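Extracellular haem-binding protein (Streptomyces reticuli, PDB 3FPV) binds haem outside the cell, probably degrades it, and assembles into an octamer of identical subunits. Local coordinates at residues 127-132 and 154-159. Residues are numbered along the deposited sequence; the frame is centred on the assembly and turned at random.
Sequences NAPTSE and GGTPVT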
loop_
_atom_site.group_PDB
_atom_site.type_symbol
_atom_site.label_atom_id
_atom_site.label_comp_id
_atom_site.label_asym_id
_atom_site.label_seq_id
_atom_site.Cartn_x
_atom_site.Cartn_y
_atom_site.Cartn_z
ATOM N N ASN A 127 25.545 -6.060 6.244
ATOM C CA ASN A 127 26.725 -6.833 5.863
ATOM C C ASN A 127 26.961 -8.029 6.781
ATOM O O ASN A 127 28.074 -8.252 7.257
ATOM C CB ASN A 127 27.966 -5.935 5.817
ATOM C CG ASN A 127 29.129 -6.584 5.092
ATOM O OD1 ASN A 127 28.942 -7.501 4.291
ATOM N ND2 ASN A 127 30.338 -6.112 5.372
ATOM N N ALA A 128 25.900 -8.792 7.026
ATOM C CA ALA A 128 25.984 -10.001 7.839
ATOM C C ALA A 128 24.879 -10.976 7.443
ATOM O O ALA A 128 23.829 -10.557 6.953
ATOM C CB ALA A 128 25.887 -9.653 9.320
ATOM N N PRO A 129 25.116 -12.282 7.649
ATOM C CA PRO A 129 24.068 -13.296 7.530
ATOM C C PRO A 129 22.862 -12.975 8.409
ATOM O O PRO A 129 23.030 -12.509 9.536
ATOM C CB PRO A 129 24.756 -14.567 8.035
ATOM C CG PRO A 129 26.202 -14.338 7.788
ATOM C CD PRO A 129 26.418 -12.871 8.007
ATOM N N THR A 130 21.659 -13.225 7.899
ATOM C CA THR A 130 20.442 -12.963 8.667
ATOM C C THR A 130 20.330 -13.886 9.880
ATOM O O THR A 130 19.717 -13.527 10.886
ATOM C CB THR A 130 19.165 -13.085 7.801
ATOM O OG1 THR A 130 19.145 -14.354 7.137
ATOM C CG2 THR A 130 19.110 -11.972 6.764
ATOM N N SER A 131 20.929 -15.070 9.779
ATOM C CA SER A 131 21.070 -15.968 10.925
ATOM C C SER A 131 21.874 -15.331 12.054
ATOM O O SER A 131 21.507 -15.440 13.223
ATOM C CB SER A 131 21.727 -17.282 10.500
ATOM O OG SER A 131 23.113 -17.106 10.266
ATOM N N GLU A 132 22.971 -14.672 11.695
ATOM C CA GLU A 132 23.721 -13.847 12.637
ATOM C C GLU A 132 22.879 -12.680 13.148
ATOM O O GLU A 132 22.926 -12.344 14.333
ATOM C CB GLU A 132 25.007 -13.328 11.986
ATOM C CG GLU A 132 26.003 -12.721 12.967
ATOM C CD GLU A 132 27.244 -12.173 12.282
ATOM O OE1 GLU A 132 27.376 -10.933 12.192
ATOM O OE2 GLU A 132 28.087 -12.982 11.837
ATOM N N GLY A 154 18.718 -17.223 6.127
ATOM C CA GLY A 154 18.523 -17.508 4.708
ATOM C C GLY A 154 19.037 -16.415 3.792
ATOM O O GLY A 154 18.936 -16.523 2.571
ATOM N N GLY A 155 19.593 -15.360 4.383
ATOM C CA GLY A 155 20.266 -14.313 3.619
ATOM C C GLY A 155 21.725 -14.147 4.003
ATOM O O GLY A 155 22.069 -14.150 5.186
ATOM N N THR A 156 22.584 -13.999 2.998
ATOM C CA THR A 156 24.021 -13.852 3.223
ATOM C C THR A 156 24.605 -12.751 2.333
ATOM O O THR A 156 24.233 -12.633 1.164
ATOM C CB THR A 156 24.772 -15.186 2.987
ATOM O OG1 THR A 156 26.115 -15.079 3.473
ATOM C CG2 THR A 156 24.796 -15.545 1.508
ATOM N N PRO A 157 25.506 -11.928 2.892
ATOM C CA PRO A 157 26.065 -10.787 2.168
ATOM C C PRO A 157 27.078 -11.209 1.106
ATOM O O PRO A 157 27.789 -12.197 1.285
ATOM C CB PRO A 157 26.763 -9.984 3.268
ATOM C CG PRO A 157 27.137 -11.002 4.286
ATOM C CD PRO A 157 26.036 -12.023 4.266
ATOM N N VAL A 158 27.135 -10.459 0.011
ATOM C CA VAL A 158 28.279 -10.497 -0.894
ATOM C C VAL A 158 29.054 -9.184 -0.838
ATOM O O VAL A 158 28.469 -8.102 -0.917
ATOM C CB VAL A 158 27.840 -10.773 -2.349
ATOM C CG1 VAL A 158 29.046 -10.782 -3.282
ATOM C CG2 VAL A 158 27.086 -12.091 -2.434
ATOM N N THR A 159 30.372 -9.288 -0.696
ATOM C CA THR A 159 31.220 -8.117 -0.502
ATOM C C THR A 159 32.146 -7.900 -1.695
ATOM O O THR A 159 32.475 -8.841 -2.418
ATOM C CB THR A 159 32.072 -8.243 0.776
ATOM O OG1 THR A 159 32.917 -9.397 0.679
ATOM C CG2 THR A 159 31.182 -8.371 2.005
#
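Thr130 and Gly155 join two nearly antiparallel segments, the short linker from helix 112-126 into helix 130-134 and strand 155-160, outermost within this chain in the four-stranded antiparallel sheet of this HbpS-like fold. Pro129 is the N-cap residue, and the first helical amide, Thr130 N, donates to Gly155 O at 2.9 Å, tilted 22° from the carbonyl plane. Pro129 CA adds a CA-H...O contact to the same oxygen at 3.2 Å. In return Gly155 N donates to Thr130 OG1 at 3.0 Å; with chi1 at 53° the hydroxyl sits between its own backbone N and carbonyl carbon, turned to the strand. That oxygen also hydrogen-bonds Leu152 O, while the carboxylate of Glu180, on helix 176-188, hydrogen-bonds Gly154 N through OE2 and Ser131 OG through OE1. A valine in place of Thr130 would probably leave Gly155 N and Leu152 O without their hydroxyl partner at this buried site. Farther along, the Pro157 ring lies against the linker backbone, its CD 3.5 Å from Ala128 C and 3.9 Å from Pro129 CD. Thr159 OG1 hydrogen-bonds Val52 O of the second subunit, and the Thr159 methyl faces the linker. Asn127, whose positive phi marks the end of the preceding helix, extends with CG anti to the backbone N (chi1 -165°), bringing OD1 within 3.5 Å of Pro157 CB and 3.3 Å of Thr159 CG2.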